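Local coordinates for protein beta-N-acetylhexosaminidase (Thermotoga neapolitana, PDB 5BZA) that probably hydrolyses terminal, non-reducing N-acetyl-D-hexosamine residues from N-acetyl-beta-D-hexosaminides, as a member of glycosyl hydrolase family 3, at residues Gly12-Asn17 with Leu33-Val38; Leu44-Met49 with Phe320-Ile325; Arg57-Ser62 with Glu311-Leu316; Tyr74-Pro79 with Gly100-Thr105; Ala246-Ala251 with Ile273-Phe278. All blocks are in the same frame, centred on the assembly; numbering follows the deposited sequence.

Contact 1. Residues Gly12-Asn17 with Leu33-Val38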
# COMPACT_ATOMS: atom_id res chain seq x y z
N GLY B 12 19.84 -8.80 -5.45
CA GLY B 12 18.84 -7.85 -5.89
C GLY B 12 18.18 -8.33 -7.18
O GLY B 12 18.84 -8.93 -8.06
N PHE B 13 16.85 -8.14 -7.24
CA PHE B 13 16.03 -8.52 -8.38
C PHE B 13 15.26 -7.35 -8.89
O PHE B 13 14.41 -6.81 -8.19
CB PHE B 13 15.09 -9.63 -8.00
CG PHE B 13 15.77 -10.92 -7.69
CD1 PHE B 13 16.29 -11.15 -6.43
CD2 PHE B 13 15.85 -11.91 -8.64
CE1 PHE B 13 16.87 -12.34 -6.13
CE2 PHE B 13 16.43 -13.11 -8.34
CZ PHE B 13 16.93 -13.32 -7.08
N ASP B 14 15.59 -6.97 -10.12
CA ASP B 14 15.00 -5.84 -10.79
C ASP B 14 13.99 -6.37 -11.82
O ASP B 14 13.35 -5.62 -12.55
CB ASP B 14 16.12 -5.02 -11.43
CG ASP B 14 15.72 -3.60 -11.69
OD1 ASP B 14 15.11 -2.96 -10.78
OD2 ASP B 14 16.09 -3.08 -12.78
N ASP B 15 13.90 -7.69 -11.86
CA ASP B 15 12.99 -8.39 -12.73
C ASP B 15 12.74 -9.79 -12.15
O ASP B 15 13.54 -10.27 -11.33
CB ASP B 15 13.54 -8.43 -14.18
CG ASP B 15 12.45 -8.80 -15.22
OD1 ASP B 15 11.29 -8.87 -14.81
OD2 ASP B 15 12.73 -8.94 -16.44
N PHE B 16 11.62 -10.41 -12.52
CA PHE B 16 11.33 -11.78 -12.12
C PHE B 16 10.92 -12.55 -13.37
O PHE B 16 10.04 -12.12 -14.11
CB PHE B 16 10.23 -11.85 -11.05
CG PHE B 16 9.81 -13.25 -10.72
CD1 PHE B 16 10.70 -14.14 -10.12
CD2 PHE B 16 8.53 -13.70 -11.06
CE1 PHE B 16 10.30 -15.44 -9.83
CE2 PHE B 16 8.13 -14.99 -10.78
CZ PHE B 16 9.01 -15.87 -10.16
N ASN B 17 11.60 -13.66 -13.65
CA ASN B 17 11.45 -14.29 -14.95
C ASN B 17 12.10 -15.65 -14.87
O ASN B 17 12.48 -16.09 -13.78
CB ASN B 17 12.05 -13.41 -16.06
CG ASN B 17 13.49 -12.96 -15.74
OD1 ASN B 17 14.30 -13.74 -15.22
ND2 ASN B 17 13.82 -11.73 -16.10
N LEU B 33 16.59 -9.35 -2.33
CA LEU B 33 16.26 -7.93 -2.25
C LEU B 33 15.44 -7.64 -3.47
O LEU B 33 15.86 -7.99 -4.61
CB LEU B 33 17.52 -7.05 -2.24
CG LEU B 33 17.36 -5.54 -2.52
CD1 LEU B 33 16.40 -4.89 -1.53
CD2 LEU B 33 18.75 -4.80 -2.47
N ILE B 34 14.27 -7.03 -3.25
CA ILE B 34 13.34 -6.83 -4.33
C ILE B 34 13.39 -5.35 -4.69
O ILE B 34 13.16 -4.48 -3.85
CB ILE B 34 11.89 -7.25 -3.94
CG1 ILE B 34 11.88 -8.70 -3.41
CG2 ILE B 34 10.94 -7.07 -5.12
CD1 ILE B 34 10.48 -9.15 -3.00
N TYR B 35 13.73 -5.10 -5.95
CA TYR B 35 13.89 -3.75 -6.45
C TYR B 35 12.60 -3.20 -7.12
O TYR B 35 11.67 -3.94 -7.40
CB TYR B 35 15.07 -3.73 -7.41
CG TYR B 35 16.46 -3.65 -6.75
CD1 TYR B 35 16.71 -2.75 -5.73
CD2 TYR B 35 17.52 -4.45 -7.20
CE1 TYR B 35 17.99 -2.66 -5.14
CE2 TYR B 35 18.81 -4.37 -6.62
CZ TYR B 35 19.03 -3.47 -5.59
OH TYR B 35 20.30 -3.37 -5.00
N PRO B 36 12.54 -1.88 -7.36
CA PRO B 36 11.36 -1.34 -8.06
C PRO B 36 11.01 -1.99 -9.43
O PRO B 36 9.84 -2.02 -9.81
CB PRO B 36 11.74 0.13 -8.25
CG PRO B 36 12.60 0.43 -7.07
CD PRO B 36 13.43 -0.80 -6.87
N GLY B 37 11.99 -2.55 -10.12
CA GLY B 37 11.73 -3.24 -11.38
C GLY B 37 10.67 -4.32 -11.19
O GLY B 37 9.93 -4.66 -12.13
N VAL B 38 10.66 -4.94 -10.00
CA VAL B 38 9.66 -5.93 -9.66
C VAL B 38 8.49 -5.26 -8.94
O VAL B 38 7.33 -5.50 -9.28
CB VAL B 38 10.24 -7.05 -8.81
CG1 VAL B 38 9.12 -7.99 -8.29
CG2 VAL B 38 11.23 -7.82 -9.64
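Strands 9-13 and 31-34 run parallel and, joined through helix 18-27, form the first beta-alpha-beta unit of the TIM-barrel domain. The tight part is the end of this ladder, where both backbone polar groups of Phe13 are bonded. Phe13 N donates to Leu33 O at 2.8 Å, almost along the C=O axis (167°), and Phe13 O accepts from Tyr35 N at 2.9 Å, with that donor above the carbonyl plane. Tyr35 CG lies beside its own backbone N (chi1 -81°), which lays the ring along Gly12: Tyr35 CE2 comes within 3.6 Å of Gly12 CA, while Leu33 CG rests over one ring face, toward the rim. Glycine suits position 12 because a beta carbon would collide with this ring. An alanine in place of Tyr35 would remove the ring and would probably leave Gly12 and Leu33 less well covered. From helix 36-39, Val38 CG2 reaches within 3.5 Å of Asp15 N. The looser part is the solvent side, where the exposed Asp14 swings its tip back so that Asp14 OD1 accepts a weak bond from Gly37 N, 3.2 Å away. Even here one spot is close: Gly37 CA approaches Asp14 O to 3.1 Å, leaving no room for a side chain. Backbone bonds thus set the pairing, whereas the Asp14 carboxylate would probably be steadied by the positive start of helix 36-39.

Contact 2. Residues Leu44-Met49 with Phe320-Ile325; sequences LFLDFM and FNSGLI
Met49 and Asn321 cross obliquely, and their mutual orientation shapes one end of the contact. Met49 leaves helix 42-54 with CG anti to its carbonyl carbon (chi1 -68°), then bends at chi2 and chi3, curling round the asparagine amide: Met49 CB lies 3.1 Å from Asn321 OD1, and Met49 CE returns to within 3.6 Å of the same oxygen. The NH2 half of that amide turns to the helix backbone, where Asn321 ND2 donates to Met49 O at 3.2 Å from above the carbonyl plane. Asparagine suits the place because its amide does two things: while ND2 donates, Asn321 OD1 accepts from Gly323 N at 2.9 Å in an Asx turn that caps the start of helix 323-331. This helix leads from the TIM barrel to strand 334-335 of the second sheet, and the two helices also share a cadmium ion through Arg54 and Glu327. About one helical turn earlier, Leu46 points its methyls to different partners. The Leu46 and Ile325 side chains cross obliquely, Leu46 CD1 3.6 Å from Ile325 CG2, while Leu46 CD2 approaches Ser322 O to 3.4 Å; Ser77 of the second subunit packs on both Leu46 and Ile325. Ser322 OG is hydrogen-bonded to Leu106 O and lies 3.7 Å from Phe45 CE2. Gly323, with no side chain, lets its CA settle close to Leu46 O.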
# COMPACT_ATOMS: atom_id res chain seq x y z
N LEU B 44 4.05 -8.95 -11.05
CA LEU B 44 5.38 -9.56 -10.89
C LEU B 44 5.73 -9.78 -9.44
O LEU B 44 6.16 -10.88 -9.06
CB LEU B 44 6.48 -8.71 -11.52
CG LEU B 44 6.99 -8.96 -12.94
CD1 LEU B 44 8.43 -8.43 -12.98
CD2 LEU B 44 6.95 -10.43 -13.34
N PHE B 45 5.56 -8.75 -8.63
CA PHE B 45 5.84 -8.86 -7.20
C PHE B 45 5.11 -10.06 -6.56
O PHE B 45 5.74 -10.95 -5.96
CB PHE B 45 5.48 -7.51 -6.53
CG PHE B 45 5.47 -7.57 -5.03
CD1 PHE B 45 6.63 -7.88 -4.32
CD2 PHE B 45 4.28 -7.37 -4.32
CE1 PHE B 45 6.62 -7.97 -2.91
CE2 PHE B 45 4.25 -7.45 -2.91
CZ PHE B 45 5.43 -7.76 -2.21
N LEU B 46 3.80 -10.16 -6.79
CA LEU B 46 3.00 -11.25 -6.22
C LEU B 46 3.43 -12.62 -6.73
O LEU B 46 3.53 -13.59 -5.93
CB LEU B 46 1.50 -11.03 -6.52
CG LEU B 46 0.89 -9.78 -5.90
CD1 LEU B 46 -0.57 -9.60 -6.33
CD2 LEU B 46 1.01 -9.86 -4.38
N ASP B 47 3.69 -12.73 -8.04
CA ASP B 47 4.13 -14.00 -8.57
C ASP B 47 5.51 -14.39 -7.99
O ASP B 47 5.76 -15.57 -7.69
CB ASP B 47 4.18 -13.97 -10.10
CG ASP B 47 4.36 -15.38 -10.71
OD1 ASP B 47 3.85 -16.37 -10.12
OD2 ASP B 47 5.01 -15.52 -11.78
N PHE B 48 6.41 -13.41 -7.83
CA PHE B 48 7.73 -13.64 -7.18
C PHE B 48 7.54 -14.13 -5.72
O PHE B 48 8.11 -15.15 -5.34
CB PHE B 48 8.56 -12.34 -7.21
CG PHE B 48 10.05 -12.51 -6.95
CD1 PHE B 48 10.64 -13.76 -6.82
CD2 PHE B 48 10.87 -11.37 -6.88
CE1 PHE B 48 12.01 -13.89 -6.63
CE2 PHE B 48 12.24 -11.48 -6.69
CZ PHE B 48 12.82 -12.74 -6.56
N MET B 49 6.72 -13.44 -4.93
CA MET B 49 6.46 -13.89 -3.55
C MET B 49 5.92 -15.35 -3.53
O MET B 49 6.32 -16.16 -2.68
CB MET B 49 5.47 -12.97 -2.84
CG MET B 49 6.03 -11.62 -2.57
SD MET B 49 7.58 -11.56 -1.59
CE MET B 49 7.07 -12.29 -0.05
N PHE B 320 2.79 -15.13 6.87
CA PHE B 320 2.26 -14.25 5.83
C PHE B 320 3.07 -14.22 4.54
O PHE B 320 4.30 -13.97 4.54
CB PHE B 320 2.10 -12.82 6.38
CG PHE B 320 1.17 -12.74 7.55
CD1 PHE B 320 -0.19 -12.94 7.37
CD2 PHE B 320 1.65 -12.46 8.82
CE1 PHE B 320 -1.07 -12.88 8.44
CE2 PHE B 320 0.79 -12.39 9.89
CZ PHE B 320 -0.58 -12.60 9.70
N ASN B 321 2.37 -14.44 3.43
CA ASN B 321 2.98 -14.25 2.12
C ASN B 321 1.90 -13.83 1.08
O ASN B 321 1.04 -14.63 0.74
CB ASN B 321 3.72 -15.53 1.69
CG ASN B 321 4.61 -15.31 0.48
OD1 ASN B 321 4.30 -14.54 -0.38
ND2 ASN B 321 5.71 -16.03 0.41
N SER B 322 1.97 -12.58 0.61
CA SER B 322 1.00 -12.02 -0.33
C SER B 322 0.99 -12.78 -1.69
O SER B 322 0.13 -12.54 -2.55
CB SER B 322 1.24 -10.52 -0.51
OG SER B 322 2.53 -10.21 -1.07
N GLY B 323 1.89 -13.74 -1.86
CA GLY B 323 1.88 -14.58 -3.05
C GLY B 323 0.64 -15.47 -3.20
O GLY B 323 0.40 -16.07 -4.25
N LEU B 324 -0.12 -15.59 -2.12
CA LEU B 324 -1.38 -16.32 -2.15
C LEU B 324 -2.26 -15.72 -3.25
O LEU B 324 -3.04 -16.44 -3.91
CB LEU B 324 -2.06 -16.25 -0.77
CG LEU B 324 -2.58 -14.89 -0.32
CD1 LEU B 324 -4.10 -14.64 -0.68
CD2 LEU B 324 -2.27 -14.65 1.17
N ILE B 325 -2.15 -14.40 -3.43
CA ILE B 325 -2.95 -13.75 -4.47
C ILE B 325 -2.58 -14.34 -5.85
O ILE B 325 -3.45 -14.76 -6.64
CB ILE B 325 -2.76 -12.24 -4.40
CG1 ILE B 325 -3.29 -11.77 -3.04
CG2 ILE B 325 -3.45 -11.55 -5.58
CD1 ILE B 325 -3.10 -10.26 -2.73

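Contact 3. Residues Arg57-Ser62 with Glu311-Leu316; sequences RFIVSS and EYLSAL
Leu313 stands out from helix 299-314 toward the start of strand 59-62. Its CB lies over one face of the Arg57 guanidinium, offset toward the rim, with Arg57 NH1 3.5 Å away. From CG, anti to the carbonyl carbon (chi1 -78°), the two methyls part: Leu313 CD1 stays on that same side of the guanidinium, 3.9 Å from Arg57 NH2, whereas CD2 turns inward to meet Ile59 CG1 at 3.5 Å, the chains crossing at about a right angle. Here the end of the helix lies across the N-terminal mouth of the TIM barrel, where Tyr312 OH bonds Thr204 O and Leu241 N. An alanine in place of Leu313 would lose CG and both methyls and would probably loosen the packing on Ile59 and leave the Arg57 guanidinium less supported. Leu316 CD1 adds cover 4.1 Å from Ile59 CG1. On the solvent side, the flat arginine group rests on leucine while Arg57 NH1 bonds Ser314 OG weakly at 2.9 Å; that hydroxyl also bonds Asp310 O.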
# COMPACT_ATOMS: atom_id res chain seq x y z
N ARG B 57 13.62 -21.41 2.38
CA ARG B 57 13.67 -20.26 3.28
C ARG B 57 14.54 -19.18 2.68
O ARG B 57 15.64 -19.47 2.21
CB ARG B 57 14.22 -20.66 4.66
CG ARG B 57 13.39 -21.66 5.46
CD ARG B 57 14.12 -22.06 6.75
NE ARG B 57 15.52 -22.43 6.50
CZ ARG B 57 16.50 -22.36 7.40
NH1 ARG B 57 16.25 -21.92 8.63
NH2 ARG B 57 17.74 -22.73 7.08
N PHE B 58 14.03 -17.94 2.66
CA PHE B 58 14.80 -16.82 2.16
C PHE B 58 14.66 -15.68 3.15
O PHE B 58 13.61 -15.53 3.76
CB PHE B 58 14.30 -16.33 0.80
CG PHE B 58 14.29 -17.37 -0.27
CD1 PHE B 58 13.13 -18.15 -0.48
CD2 PHE B 58 15.39 -17.52 -1.11
CE1 PHE B 58 13.09 -19.09 -1.51
CE2 PHE B 58 15.37 -18.45 -2.13
CZ PHE B 58 14.21 -19.25 -2.34
N ILE B 59 15.71 -14.87 3.29
CA ILE B 59 15.61 -13.55 3.87
C ILE B 59 15.16 -12.62 2.74
O ILE B 59 15.85 -12.55 1.70
CB ILE B 59 16.97 -13.06 4.45
CG1 ILE B 59 17.51 -14.10 5.44
CG2 ILE B 59 16.80 -11.69 5.13
CD1 ILE B 59 18.93 -13.87 5.85
N VAL B 60 14.03 -11.94 2.93
CA VAL B 60 13.42 -11.11 1.89
C VAL B 60 13.40 -9.67 2.35
O VAL B 60 12.81 -9.36 3.41
CB VAL B 60 11.94 -11.54 1.54
CG1 VAL B 60 11.33 -10.63 0.44
CG2 VAL B 60 11.88 -13.01 1.12
N SER B 61 14.01 -8.77 1.57
CA SER B 61 14.25 -7.44 2.05
C SER B 61 13.87 -6.39 1.00
O SER B 61 13.74 -6.68 -0.21
CB SER B 61 15.75 -7.30 2.43
OG SER B 61 15.93 -6.15 3.23
N SER B 62 13.73 -5.14 1.45
CA SER B 62 13.56 -4.00 0.57
C SER B 62 14.41 -2.83 1.06
O SER B 62 14.90 -2.85 2.21
CB SER B 62 12.10 -3.55 0.53
OG SER B 62 11.82 -2.86 1.74
N GLU B 311 21.01 -19.26 11.52
CA GLU B 311 20.33 -18.75 12.70
C GLU B 311 19.30 -17.68 12.28
O GLU B 311 18.13 -17.78 12.68
CB GLU B 311 21.34 -18.23 13.73
CG GLU B 311 22.13 -19.40 14.36
CD GLU B 311 23.37 -18.99 15.17
OE1 GLU B 311 23.95 -19.86 15.87
OE2 GLU B 311 23.81 -17.81 15.08
N TYR B 312 19.70 -16.71 11.45
CA TYR B 312 18.75 -15.65 11.06
C TYR B 312 17.52 -16.22 10.32
O TYR B 312 16.38 -15.85 10.61
CB TYR B 312 19.42 -14.57 10.19
CG TYR B 312 20.14 -13.52 11.03
CD1 TYR B 312 21.25 -13.87 11.80
CD2 TYR B 312 19.70 -12.19 11.10
CE1 TYR B 312 21.93 -12.92 12.60
CE2 TYR B 312 20.37 -11.23 11.91
CZ TYR B 312 21.49 -11.61 12.66
OH TYR B 312 22.19 -10.68 13.46
N LEU B 313 17.79 -17.09 9.35
CA LEU B 313 16.76 -17.76 8.59
C LEU B 313 15.76 -18.41 9.52
O LEU B 313 14.55 -18.22 9.38
CB LEU B 313 17.36 -18.80 7.66
CG LEU B 313 18.00 -18.24 6.39
CD1 LEU B 313 18.69 -19.29 5.56
CD2 LEU B 313 16.89 -17.57 5.57
N SER B 314 16.27 -19.14 10.50
CA SER B 314 15.39 -19.84 11.43
C SER B 314 14.56 -18.84 12.23
O SER B 314 13.38 -19.08 12.51
CB SER B 314 16.19 -20.77 12.33
OG SER B 314 16.72 -21.82 11.53
N ALA B 315 15.15 -17.69 12.53
CA ALA B 315 14.45 -16.66 13.32
C ALA B 315 13.18 -16.08 12.64
O ALA B 315 12.40 -15.37 13.28
CB ALA B 315 15.42 -15.52 13.66
N LEU B 316 12.98 -16.38 11.36
CA LEU B 316 11.95 -15.69 10.56
C LEU B 316 10.59 -16.38 10.39
O LEU B 316 9.72 -15.81 9.75
CB LEU B 316 12.53 -15.44 9.18
CG LEU B 316 13.82 -14.63 9.28
CD1 LEU B 316 14.31 -14.21 7.92
CD2 LEU B 316 13.63 -13.39 10.16

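Contact 4. Residues Tyr74-Pro79 with Gly100-Thr105; sequences YVPSFP and GRIMNT
Apolar contacts alone join the two segments, and Ile102 carries most of them. Its beta-branched side chain points at the loop with CG1 beside the backbone N (chi1 -67°), which sends its ends to separate partners: Ile102 CG2 meets Tyr74 CB at 4.0 Å and Val75 CG2 at 4.1 Å, while Ile102 CD1 meets Pro76 CD tip to tip at 3.7 Å. From the next residue along the helix, the extended chain of Met103 brings its CE to 4.2 Å from Val75 CG2, crossing Val75 obliquely. The loop is part of the long beta-alpha connection after strand 59-62 of the TIM barrel, which also holds helix 81-85, and packs on the later helix 89-106. Polar interactions lie within the helix or beyond. Thr105 OG1 donates to Arg101 O at 2.9 Å, an acceptor that also takes Thr105 N, and the same hydroxyl meets Arg101 NH1 of the second subunit. The Tyr74 ring leads away from residues 100-105 to Leu106 of the same helix, and its OH bonds Glu42 OE2.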
# COMPACT_ATOMS: atom_id res chain seq x y z
N TYR B 74 2.60 0.03 -0.57
CA TYR B 74 1.82 -0.48 0.55
C TYR B 74 2.03 0.25 1.87
O TYR B 74 1.11 0.34 2.69
CB TYR B 74 2.14 -1.95 0.72
CG TYR B 74 2.14 -2.66 -0.63
CD1 TYR B 74 0.91 -2.91 -1.31
CD2 TYR B 74 3.34 -3.05 -1.25
CE1 TYR B 74 0.90 -3.53 -2.54
CE2 TYR B 74 3.33 -3.70 -2.48
CZ TYR B 74 2.11 -3.92 -3.12
OH TYR B 74 2.10 -4.54 -4.34
N VAL B 75 3.25 0.78 2.06
CA VAL B 75 3.56 1.57 3.23
C VAL B 75 3.25 3.02 2.98
O VAL B 75 3.73 3.60 2.00
CB VAL B 75 5.07 1.45 3.62
CG1 VAL B 75 5.36 2.28 4.88
CG2 VAL B 75 5.43 0.01 3.87
N PRO B 76 2.43 3.63 3.83
CA PRO B 76 2.20 5.07 3.61
C PRO B 76 3.50 5.86 3.70
O PRO B 76 4.37 5.56 4.52
CB PRO B 76 1.22 5.49 4.71
CG PRO B 76 0.99 4.27 5.57
CD PRO B 76 1.64 3.05 4.93
N SER B 77 3.59 6.88 2.86
CA SER B 77 4.74 7.75 2.79
C SER B 77 5.04 8.56 4.08
O SER B 77 4.15 9.06 4.78
CB SER B 77 4.55 8.70 1.60
OG SER B 77 5.69 9.52 1.48
N PHE B 78 6.34 8.68 4.36
CA PHE B 78 6.81 9.30 5.58
C PHE B 78 7.70 10.50 5.22
O PHE B 78 8.39 10.46 4.20
CB PHE B 78 7.54 8.22 6.40
CG PHE B 78 7.96 8.64 7.77
CD1 PHE B 78 7.03 9.01 8.71
CD2 PHE B 78 9.29 8.59 8.13
CE1 PHE B 78 7.43 9.39 9.97
CE2 PHE B 78 9.70 8.97 9.40
CZ PHE B 78 8.77 9.35 10.33
N PRO B 79 7.63 11.59 6.00
CA PRO B 79 8.52 12.74 5.74
C PRO B 79 9.99 12.32 5.67
O PRO B 79 10.72 12.83 4.83
CB PRO B 79 8.28 13.66 6.94
CG PRO B 79 6.88 13.34 7.37
CD PRO B 79 6.71 11.85 7.12
N GLY B 100 6.90 -1.94 9.43
CA GLY B 100 7.32 -3.31 9.56
C GLY B 100 6.13 -4.26 9.55
O GLY B 100 6.20 -5.37 9.02
N ARG B 101 5.04 -3.85 10.18
CA ARG B 101 3.86 -4.71 10.29
C ARG B 101 3.34 -4.96 8.88
O ARG B 101 3.16 -6.12 8.45
CB ARG B 101 2.81 -4.07 11.21
CG ARG B 101 1.84 -5.09 11.81
CD ARG B 101 1.01 -4.50 12.97
NE ARG B 101 0.21 -5.52 13.65
CZ ARG B 101 -1.13 -5.68 13.54
NH1 ARG B 101 -1.87 -4.85 12.80
NH2 ARG B 101 -1.73 -6.66 14.22
N ILE B 102 3.20 -3.87 8.12
CA ILE B 102 2.79 -3.96 6.74
C ILE B 102 3.72 -4.85 5.88
O ILE B 102 3.24 -5.76 5.18
CB ILE B 102 2.65 -2.56 6.13
CG1 ILE B 102 1.49 -1.81 6.80
CG2 ILE B 102 2.39 -2.66 4.68
CD1 ILE B 102 1.29 -0.37 6.34
N MET B 103 5.05 -4.62 5.98
CA MET B 103 6.07 -5.38 5.25
C MET B 103 5.98 -6.87 5.56
O MET B 103 6.00 -7.73 4.65
CB MET B 103 7.50 -4.89 5.62
CG MET B 103 7.87 -3.52 5.12
SD MET B 103 9.38 -2.76 5.87
CE MET B 103 9.21 -1.10 5.20
N ASN B 104 5.90 -7.17 6.85
CA ASN B 104 5.84 -8.54 7.33
C ASN B 104 4.59 -9.19 6.77
O ASN B 104 4.63 -10.37 6.40
CB ASN B 104 5.82 -8.62 8.87
CG ASN B 104 5.65 -10.07 9.38
OD1 ASN B 104 4.53 -10.58 9.54
ND2 ASN B 104 6.75 -10.73 9.62
N THR B 105 3.47 -8.44 6.71
CA THR B 105 2.23 -9.00 6.17
C THR B 105 2.41 -9.33 4.70
O THR B 105 1.88 -10.34 4.22
CB THR B 105 1.02 -8.03 6.31
OG1 THR B 105 0.85 -7.68 7.68
CG2 THR B 105 -0.26 -8.68 5.83

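Contact 5. Residues Ala246-Ala251 with Ile273-Phe278; sequences AMEMKA and ILLDNF
Hydrogen bonds tie the type I turn Ala246 to Met249, after strand 241-243, to strand 273-275, linking the seventh and eighth strands where the TIM barrel closes. Met247 N donates to Leu274 O at 2.9 Å, nearly along the C=O axis. Glu248 bends at chi2 (96°) to bring its carboxylate over the end of the strand: Asp276 N donates to Glu248 OE1 at 2.8 Å, from above the carboxylate plane, and Asn277 N makes a weak bond to OE2. A glutamate, so bent, can reach the first amide and, weakly, the second. Apolar contacts come from Met247 and Ala246. The Met247 and Ile273 side chains cross at about a right angle, Met247 CG 3.6 Å from Ile273 CG2, and Met247 CB also meets Leu275 CD2; Ala246 CB lies 4.2 Å from Leu274 CD2. The small Ala246 also lets its CB approach Asp276 CB to 3.7 Å. Asp245, just before Ala246, binds cadmium together with His161. Like charges also meet: Glu248 OE1 and Asp276 OD1 stand 3.0 Å apart, their carboxylate planes at 41°, and Asp280 lies near Glu248 OE2. Such crowding would probably raise the proton affinity of one acid, while the amides offset part of the charge on Glu248.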
# COMPACT_ATOMS: atom_id res chain seq x y z
N ALA B 246 26.20 -3.18 -1.94
CA ALA B 246 26.24 -3.97 -3.20
C ALA B 246 27.64 -3.95 -3.82
O ALA B 246 28.18 -2.88 -4.12
CB ALA B 246 25.22 -3.46 -4.20
N MET B 247 28.22 -5.13 -4.04
CA MET B 247 29.63 -5.22 -4.47
C MET B 247 29.91 -4.64 -5.84
O MET B 247 31.04 -4.27 -6.14
CB MET B 247 30.10 -6.68 -4.46
CG MET B 247 30.35 -7.24 -3.11
SD MET B 247 31.70 -6.42 -2.20
CE MET B 247 31.80 -7.55 -0.82
N GLU B 248 28.88 -4.59 -6.69
CA GLU B 248 29.05 -4.13 -8.06
C GLU B 248 29.27 -2.63 -8.07
O GLU B 248 29.73 -2.09 -9.06
CB GLU B 248 27.82 -4.47 -8.94
CG GLU B 248 27.56 -5.98 -9.12
CD GLU B 248 26.55 -6.50 -8.11
OE1 GLU B 248 26.47 -5.90 -7.01
OE2 GLU B 248 25.82 -7.49 -8.43
N MET B 249 28.91 -1.95 -6.99
CA MET B 249 29.09 -0.51 -6.97
C MET B 249 30.57 -0.09 -7.27
O MET B 249 31.53 -0.77 -6.91
CB MET B 249 28.63 0.07 -5.65
CG MET B 249 27.16 0.41 -5.58
SD MET B 249 26.65 1.00 -3.94
CE MET B 249 26.78 -0.46 -3.05
N LYS B 250 30.69 1.01 -8.00
CA LYS B 250 31.94 1.46 -8.60
C LYS B 250 33.04 1.62 -7.55
O LYS B 250 34.19 1.29 -7.81
CB LYS B 250 31.68 2.78 -9.32
CG LYS B 250 31.43 2.66 -10.81
CD LYS B 250 30.71 3.91 -11.35
CE LYS B 250 30.37 3.75 -12.81
NZ LYS B 250 31.58 3.26 -13.56
N ALA B 251 32.66 2.11 -6.37
CA ALA B 251 33.59 2.27 -5.26
C ALA B 251 34.36 0.99 -5.03
O ALA B 251 35.57 1.03 -4.72
CB ALA B 251 32.86 2.68 -3.99
N ILE B 273 27.45 -11.50 1.06
CA ILE B 273 27.76 -10.60 -0.04
C ILE B 273 26.49 -10.12 -0.76
O ILE B 273 25.75 -10.94 -1.28
CB ILE B 273 28.70 -11.29 -1.00
CG1 ILE B 273 30.01 -11.55 -0.24
CG2 ILE B 273 28.86 -10.44 -2.24
CD1 ILE B 273 31.00 -12.47 -0.91
N LEU B 274 26.25 -8.80 -0.76
CA LEU B 274 25.10 -8.24 -1.44
C LEU B 274 25.44 -7.91 -2.91
O LEU B 274 26.43 -7.22 -3.19
CB LEU B 274 24.60 -7.00 -0.69
CG LEU B 274 23.39 -6.25 -1.27
CD1 LEU B 274 22.09 -7.08 -1.02
CD2 LEU B 274 23.20 -4.85 -0.74
N LEU B 275 24.71 -8.52 -3.85
CA LEU B 275 24.77 -8.18 -5.29
C LEU B 275 23.57 -7.40 -5.71
O LEU B 275 22.47 -7.82 -5.39
CB LEU B 275 24.84 -9.43 -6.15
CG LEU B 275 25.99 -10.33 -5.75
CD1 LEU B 275 25.95 -11.59 -6.56
CD2 LEU B 275 27.32 -9.52 -5.95
N ASP B 276 23.74 -6.34 -6.48
CA ASP B 276 22.57 -5.56 -6.83
C ASP B 276 21.92 -6.11 -8.10
O ASP B 276 20.96 -5.53 -8.61
CB ASP B 276 22.89 -4.05 -6.97
CG ASP B 276 23.78 -3.75 -8.13
OD1 ASP B 276 24.32 -4.70 -8.73
OD2 ASP B 276 24.00 -2.55 -8.43
N ASN B 277 22.43 -7.25 -8.57
CA ASN B 277 21.96 -7.91 -9.78
C ASN B 277 22.11 -9.43 -9.69
O ASN B 277 23.23 -9.94 -9.66
CB ASN B 277 22.73 -7.41 -10.99
CG ASN B 277 22.11 -7.85 -12.30
OD1 ASN B 277 21.32 -8.83 -12.36
ND2 ASN B 277 22.47 -7.16 -13.38
N PHE B 278 20.99 -10.16 -9.68
CA PHE B 278 21.02 -11.61 -9.52
C PHE B 278 21.80 -12.27 -10.64
O PHE B 278 22.38 -13.33 -10.47
CB PHE B 278 19.59 -12.19 -9.46
CG PHE B 278 18.84 -12.09 -10.78
CD1 PHE B 278 18.14 -10.92 -11.11
CD2 PHE B 278 18.83 -13.16 -11.69
CE1 PHE B 278 17.44 -10.81 -12.32
CE2 PHE B 278 18.13 -13.06 -12.89
CZ PHE B 278 17.45 -11.88 -13.21

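How the contacts relate
Contacts 1, 3 and 5 all reach the parallel barrel sheet: strand 31-34 lies between strands 9-13 and 59-62, and strand 273-275 borders strand 9-13 on its other side. Contact 1 touches contact 5 (centres about 14 Å apart) and contact 3 (centres about 18 Å apart). The centre of contact 2 lies about 13 Å from that of contact 1, where Phe16 packs on Phe48, and about 16 Å from that of contact 4, which it meets through Phe320; contacts 2 and 4 also touch the second subunit. Contacts 4 and 5 are farthest apart, about 26 Å between centres. Contact 1 closes first along the chain; contact 2 then spans contact 3, which spans contacts 4 and 5 in series, so late segments return to the barrel's early elements.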